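Side-chain contacts in cytochrome C2, ISO-2 (PDB 1JDL), which carries electrons through its covalently bound heme to the oxidized bacteriochlorophyll of the photosynthetic reaction centre in purple bacteria: residues Pro65-Ala70 against Asn76-Lys81; Phe100-Pro103 against Glu107-Asp110. One frame throughout, in Å; residues are numbered along the deposited sequence.

Both contacts belong to the cytochrome c fold, but at different depths: interaction 1 joins two helices, interaction 2 a loop of the heme pocket to a helix. Interaction 1 is a surface contact between two helices that follow each other in the chain, 65-71 and 75-85, and it is made without a hydrogen bond: one phenylalanine ring lies on the neighbouring helix. Interaction 2 is partly buried and sits at the heme itself, where the loop 100-103 meets helix 105-115 through a buried leucine on its inner side and an arginine that bonds the carbonyl of Pro103 weakly. The two are connected through that arginine, since Arg108 NH1 probably hydrogen-bonds Ile69 O, 2.9 Å away, while Ile69 CD1 packs against the backbone of Lys109.

Interaction 1. Residues Pro65-Ala70 against Asn76-Lys81; sequences PENIIA and NAFLRK
Phe78 reaches from helix 75-85 to Asn67 and Ala70 of helix 65-71, two consecutive helices of the cytochrome c fold joined by a short connection, and its ring accounts for the contact on its own side. The apolar part is the touch of Ala70 CB on Phe78 CE1 at 3.8 Å, the methyl coming in obliquely. Backbone belongs to the same patch: Ala70 C and O lie beside CD1 of the ring. Phe78 reaches this far because its CG stands anti to the backbone N (chi1 180°), which sends the ring straight out from its own helix.

The polar groups meet the ring by van der Waals contact. The Asn67 side chain crosses that of Phe78 at about a right angle, its amide plane turned 58° from the ring plane. The amide is tied from its other end, ND2 donating to the carbonyl of His62, and the backbone N of Asn67 bonds Thr64 OG1. Behind this surface contact, Ile68 faces Trp63 and Val112 of helix 105-115, while Leu79 packs on Leu61 and helix 51-58. Over one face of the Phe78 ring, displaced toward its rim, stands Asn67 O, while Asn67 OD1 comes within 3.8 Å of Phe78 CZ.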
loop_
_atom_site.group_PDB
_atom_site.type_symbol
_atom_site.label_atom_id
_atom_site.label_comp_id
_atom_site.label_asym_id
_atom_site.label_seq_id
_atom_site.Cartn_x
_atom_site.Cartn_y
_atom_site.Cartn_z
ATOM N N PRO A 65 0.166 -5.893 -7.909
ATOM C CA PRO A 65 0.459 -4.600 -8.536
ATOM C C PRO A 65 -0.800 -3.815 -8.907
ATOM O O PRO A 65 -0.850 -2.589 -8.738
ATOM C CB PRO A 65 1.305 -4.986 -9.752
ATOM C CG PRO A 65 0.917 -6.423 -10.020
ATOM C CD PRO A 65 0.818 -6.995 -8.633
ATOM N N GLU A 66 -1.817 -4.521 -9.396
ATOM C CA GLU A 66 -3.078 -3.893 -9.792
ATOM C C GLU A 66 -3.772 -3.225 -8.611
ATOM O O GLU A 66 -4.308 -2.122 -8.737
ATOM C CB GLU A 66 -4.032 -4.927 -10.403
ATOM C CG GLU A 66 -3.596 -5.493 -11.748
ATOM C CD GLU A 66 -2.268 -6.224 -11.681
ATOM O OE1 GLU A 66 -2.127 -7.141 -10.841
ATOM O OE2 GLU A 66 -1.365 -5.884 -12.479
ATOM N N ASN A 67 -3.778 -3.906 -7.470
ATOM C CA ASN A 67 -4.408 -3.360 -6.278
ATOM C C ASN A 67 -3.690 -2.118 -5.760
ATOM O O ASN A 67 -4.336 -1.173 -5.313
ATOM C CB ASN A 67 -4.485 -4.418 -5.175
ATOM C CG ASN A 67 -5.628 -5.394 -5.389
ATOM O OD1 ASN A 67 -6.579 -5.098 -6.111
ATOM N ND2 ASN A 67 -5.546 -6.554 -4.752
ATOM N N ILE A 68 -2.362 -2.106 -5.828
ATOM C CA ILE A 68 -1.618 -0.940 -5.354
ATOM C C ILE A 68 -1.934 0.248 -6.258
ATOM O O ILE A 68 -2.137 1.371 -5.787
ATOM C CB ILE A 68 -0.097 -1.203 -5.347
ATOM C CG1 ILE A 68 0.218 -2.403 -4.448
ATOM C CG2 ILE A 68 0.641 0.037 -4.849
ATOM C CD1 ILE A 68 1.694 -2.759 -4.390
ATOM N N ILE A 69 -1.987 -0.002 -7.563
ATOM C CA ILE A 69 -2.295 1.051 -8.524
ATOM C C ILE A 69 -3.672 1.664 -8.269
ATOM O O ILE A 69 -3.838 2.880 -8.341
ATOM C CB ILE A 69 -2.252 0.505 -9.976
ATOM C CG1 ILE A 69 -0.812 0.157 -10.357
ATOM C CG2 ILE A 69 -2.832 1.531 -10.946
ATOM C CD1 ILE A 69 0.107 1.355 -10.440
ATOM N N ALA A 70 -4.655 0.822 -7.965
ATOM C CA ALA A 70 -6.018 1.290 -7.717
ATOM C C ALA A 70 -6.170 1.946 -6.350
ATOM O O ALA A 70 -7.074 2.753 -6.132
ATOM C CB ALA A 70 -6.994 0.131 -7.837
ATOM N N ASN A 76 -8.311 5.492 1.406
ATOM C CA ASN A 76 -9.559 5.240 2.121
ATOM C C ASN A 76 -10.662 4.689 1.230
ATOM O O ASN A 76 -11.328 3.710 1.581
ATOM C CB ASN A 76 -10.050 6.523 2.790
ATOM C CG ASN A 76 -9.393 6.768 4.126
ATOM O OD1 ASN A 76 -8.859 7.850 4.382
ATOM N ND2 ASN A 76 -9.437 5.764 4.997
ATOM N N ALA A 77 -10.860 5.322 0.077
ATOM C CA ALA A 77 -11.897 4.892 -0.851
ATOM C C ALA A 77 -11.697 3.448 -1.281
ATOM O O ALA A 77 -12.650 2.672 -1.322
ATOM C CB ALA A 77 -11.920 5.804 -2.071
ATOM N N PHE A 78 -10.456 3.087 -1.592
ATOM C CA PHE A 78 -10.155 1.728 -2.025
ATOM C C PHE A 78 -10.443 0.694 -0.939
ATOM O O PHE A 78 -11.097 -0.317 -1.189
ATOM C CB PHE A 78 -8.688 1.613 -2.444
ATOM C CG PHE A 78 -8.300 0.235 -2.903
ATOM C CD1 PHE A 78 -8.555 -0.178 -4.208
ATOM C CD2 PHE A 78 -7.717 -0.665 -2.015
ATOM C CE1 PHE A 78 -8.234 -1.473 -4.624
ATOM C CE2 PHE A 78 -7.391 -1.963 -2.418
ATOM C CZ PHE A 78 -7.650 -2.367 -3.725
ATOM N N LEU A 79 -9.941 0.947 0.264
ATOM C CA LEU A 79 -10.130 0.031 1.379
ATOM C C LEU A 79 -11.587 -0.141 1.789
ATOM O O LEU A 79 -12.027 -1.253 2.082
ATOM C CB LEU A 79 -9.310 0.501 2.577
ATOM C CG LEU A 79 -7.793 0.426 2.406
ATOM C CD1 LEU A 79 -7.109 1.099 3.588
ATOM C CD2 LEU A 79 -7.366 -1.028 2.293
ATOM N N ARG A 80 -12.337 0.955 1.816
ATOM C CA ARG A 80 -13.744 0.887 2.187
ATOM C C ARG A 80 -14.541 0.074 1.177
ATOM O O ARG A 80 -15.390 -0.737 1.554
ATOM C CB ARG A 80 -14.321 2.298 2.311
ATOM C CG ARG A 80 -13.872 3.004 3.580
ATOM C CD ARG A 80 -14.311 4.460 3.625
ATOM N NE ARG A 80 -13.921 5.087 4.887
ATOM C CZ ARG A 80 -13.798 6.399 5.073
ATOM N NH1 ARG A 80 -14.032 7.240 4.074
ATOM N NH2 ARG A 80 -13.440 6.870 6.261
ATOM N N LYS A 81 -14.261 0.277 -0.106
ATOM C CA LYS A 81 -14.966 -0.460 -1.147
ATOM C C LYS A 81 -14.601 -1.935 -1.112
ATOM O O LYS A 81 -15.459 -2.796 -1.310
ATOM C CB LYS A 81 -14.646 0.114 -2.528
ATOM C CG LYS A 81 -15.243 -0.695 -3.669
ATOM C CD LYS A 81 -14.890 -0.112 -5.025
ATOM C CE LYS A 81 -15.347 -1.040 -6.142
ATOM N NZ LYS A 81 -16.792 -1.388 -6.008
#

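Interaction 2. Residues Phe100-Pro103 against Glu107-Asp110; sequences FKLP and ERKD. With HEM (protoporphyrin IX containing Fe), chain B.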
loop_
_atom_site.group_PDB
_atom_site.type_symbol
_atom_site.label_atom_id
_atom_site.label_comp_id
_atom_site.label_asym_id
_atom_site.label_seq_id
_atom_site.Cartn_x
_atom_site.Cartn_y
_atom_site.Cartn_z
ATOM N N PHE A 100 -2.082 10.406 2.386
ATOM C CA PHE A 100 -1.321 10.805 1.213
ATOM C C PHE A 100 -1.977 10.152 0.006
ATOM O O PHE A 100 -2.451 9.015 0.088
ATOM C CB PHE A 100 0.144 10.350 1.335
ATOM C CG PHE A 100 1.011 10.772 0.180
ATOM C CD1 PHE A 100 1.156 9.955 -0.937
ATOM C CD2 PHE A 100 1.662 12.003 0.201
ATOM C CE1 PHE A 100 1.936 10.354 -2.019
ATOM C CE2 PHE A 100 2.446 12.415 -0.878
ATOM C CZ PHE A 100 2.583 11.586 -1.991
ATOM N N LYS A 101 -2.026 10.882 -1.102
ATOM C CA LYS A 101 -2.616 10.377 -2.335
ATOM C C LYS A 101 -1.662 10.626 -3.497
ATOM O O LYS A 101 -0.923 11.613 -3.508
ATOM C CB LYS A 101 -3.937 11.091 -2.641
ATOM C CG LYS A 101 -5.023 10.963 -1.585
ATOM C CD LYS A 101 -6.255 11.756 -2.011
ATOM C CE LYS A 101 -7.367 11.681 -0.977
ATOM N NZ LYS A 101 -8.538 12.518 -1.371
ATOM N N LEU A 102 -1.691 9.726 -4.472
ATOM C CA LEU A 102 -0.867 9.840 -5.668
ATOM C C LEU A 102 -1.853 9.618 -6.813
ATOM O O LEU A 102 -2.054 8.494 -7.264
ATOM C CB LEU A 102 0.215 8.752 -5.682
ATOM C CG LEU A 102 1.336 8.866 -6.723
ATOM C CD1 LEU A 102 2.173 7.593 -6.702
ATOM C CD2 LEU A 102 0.760 9.074 -8.114
ATOM N N PRO A 103 -2.493 10.694 -7.292
ATOM C CA PRO A 103 -3.470 10.606 -8.381
ATOM C C PRO A 103 -2.971 10.253 -9.784
ATOM O O PRO A 103 -3.627 9.493 -10.500
ATOM C CB PRO A 103 -4.144 11.975 -8.341
ATOM C CG PRO A 103 -3.027 12.870 -7.906
ATOM C CD PRO A 103 -2.408 12.074 -6.780
ATOM N N GLU A 107 2.689 8.059 -12.671
ATOM C CA GLU A 107 3.495 7.982 -11.460
ATOM C C GLU A 107 3.176 6.711 -10.688
ATOM O O GLU A 107 4.074 6.069 -10.139
ATOM C CB GLU A 107 3.252 9.194 -10.566
ATOM C CG GLU A 107 3.868 10.474 -11.090
ATOM C CD GLU A 107 3.834 11.582 -10.061
ATOM O OE1 GLU A 107 2.730 12.067 -9.742
ATOM O OE2 GLU A 107 4.914 11.958 -9.561
ATOM N N ARG A 108 1.897 6.354 -10.646
ATOM C CA ARG A 108 1.483 5.145 -9.946
ATOM C C ARG A 108 2.091 3.921 -10.615
ATOM O O ARG A 108 2.628 3.046 -9.941
ATOM C CB ARG A 108 -0.043 5.026 -9.929
ATOM C CG ARG A 108 -0.713 5.846 -8.839
ATOM C CD ARG A 108 -2.217 5.670 -8.885
ATOM N NE ARG A 108 -2.826 6.424 -9.976
ATOM C CZ ARG A 108 -3.940 6.062 -10.606
ATOM N NH1 ARG A 108 -4.568 4.947 -10.260
ATOM N NH2 ARG A 108 -4.434 6.821 -11.577
ATOM N N LYS A 109 2.007 3.855 -11.943
ATOM C CA LYS A 109 2.572 2.720 -12.668
ATOM C C LYS A 109 4.072 2.605 -12.417
ATOM O O LYS A 109 4.593 1.510 -12.194
ATOM C CB LYS A 109 2.340 2.862 -14.176
ATOM C CG LYS A 109 0.895 2.773 -14.619
ATOM C CD LYS A 109 0.817 2.812 -16.138
ATOM C CE LYS A 109 -0.613 2.714 -16.634
ATOM N NZ LYS A 109 -0.660 2.713 -18.123
ATOM N N ASP A 110 4.764 3.740 -12.454
ATOM C CA ASP A 110 6.207 3.760 -12.258
ATOM C C ASP A 110 6.644 3.399 -10.846
ATOM O O ASP A 110 7.593 2.639 -10.662
ATOM C CB ASP A 110 6.787 5.130 -12.623
ATOM C CG ASP A 110 6.615 5.469 -14.093
ATOM O OD1 ASP A 110 6.637 4.539 -14.927
ATOM O OD2 ASP A 110 6.472 6.669 -14.414
HETATM C CHA HEM B . 0.426 2.073 4.241
HETATM C CHB HEM B . 2.234 2.634 -0.195
HETATM C CHC HEM B . 3.292 7.233 0.843
HETATM C CHD HEM B . 1.995 6.489 5.396
HETATM C C1A HEM B . 0.776 1.840 2.910
HETATM C C2A HEM B . 0.474 0.626 2.188
HETATM C C3A HEM B . 0.983 0.801 0.939
HETATM C C4A HEM B . 1.601 2.105 0.909
HETATM C CMA HEM B . 0.881 -0.158 -0.237
HETATM C CAA HEM B . -0.143 -0.641 2.795
HETATM C CBA HEM B . 1.009 -1.491 3.329
HETATM C CGA HEM B . 0.565 -2.745 4.088
HETATM O O1A HEM B . -0.643 -3.051 4.127
HETATM O O2A HEM B . 1.444 -3.436 4.645
HETATM C C1B HEM B . 2.704 3.937 -0.278
HETATM C C2B HEM B . 3.307 4.518 -1.452
HETATM C C3B HEM B . 3.378 5.860 -1.203
HETATM C C4B HEM B . 3.083 6.042 0.167
HETATM C CMB HEM B . 3.773 3.738 -2.674
HETATM C CAB HEM B . 3.410 6.956 -2.089
HETATM C CBB HEM B . 3.338 6.947 -3.607
HETATM C C1C HEM B . 2.988 7.447 2.156
HETATM C C2C HEM B . 3.200 8.693 2.864
HETATM C C3C HEM B . 2.675 8.511 4.087
HETATM C C4C HEM B . 2.378 7.098 4.211
HETATM C CMC HEM B . 3.901 9.940 2.322
HETATM C CAC HEM B . 2.272 9.467 5.046
HETATM C CBC HEM B . 2.490 10.976 5.082
HETATM C C1D HEM B . 1.527 5.200 5.505
HETATM C C2D HEM B . 0.974 4.645 6.718
HETATM C C3D HEM B . 0.454 3.425 6.388
HETATM C C4D HEM B . 0.724 3.242 4.958
HETATM C CMD HEM B . 0.909 5.315 8.093
HETATM C CAD HEM B . -0.351 2.501 7.308
HETATM C CBD HEM B . -1.828 2.861 7.110
HETATM C CGD HEM B . -2.767 2.136 8.053
HETATM O O1D HEM B . -3.985 2.408 7.982
HETATM O O2D HEM B . -2.306 1.298 8.859
HETATM N NA HEM B . 1.450 2.752 2.117
HETATM N NB HEM B . 2.576 4.872 0.728
HETATM N NC HEM B . 2.461 6.474 2.986
HETATM N ND HEM B . 1.385 4.342 4.427
HETATM FE FE HEM B . 1.935 4.631 2.549
#
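Leu102 and Arg108 lie obliquely against each other, the leucine set between helix 105-115 and the heme and the arginine folding back over the loop carbonyls. With CG anti to the backbone N (chi1 -169°), Leu102 spreads its two methyls between different partners. CD1 meets HEM CBB, a carbon of the group's B-ring substituent, at 3.4 Å; CD2 turns to helix 105-115, 3.5 Å from Glu107 CB and 3.6 Å from Arg108 CG. Phe100, also in the heme pocket, lays one ring face over the methyl CMC, with its CG 3.7 Å away.

The Arg108 chain runs past Leu102 O, CD 3.3 Å from it, and then bends at chi3 (-76°), which swings the guanidinium toward Pro103. The carbonyl of Pro103, oblique to the guanidinium, accepts two weak bonds: NH2 to Pro103 O at 3.0 Å and NE to Pro103 O at 3.2 Å, both strongly bent, the first at 126°. The stronger tie is NH1 to Ile69 O of helix 65-71. Replacing Arg108 by a leucine would probably leave the carbonyls of Pro103 and Ile69 without this shared donor, and helix 105-115 without these polar ties to the loop and to helix 65-71.

Glu107 turns its carboxylate to Lys14 in a salt bridge, leaving its CB to the leucine. The contact thus sets apolar groups on the heme side, while one cationic group, held weakly to Pro103 O and more firmly to Ile69 O, ties helix 105-115 to the heme-pocket loop and to helix 65-71.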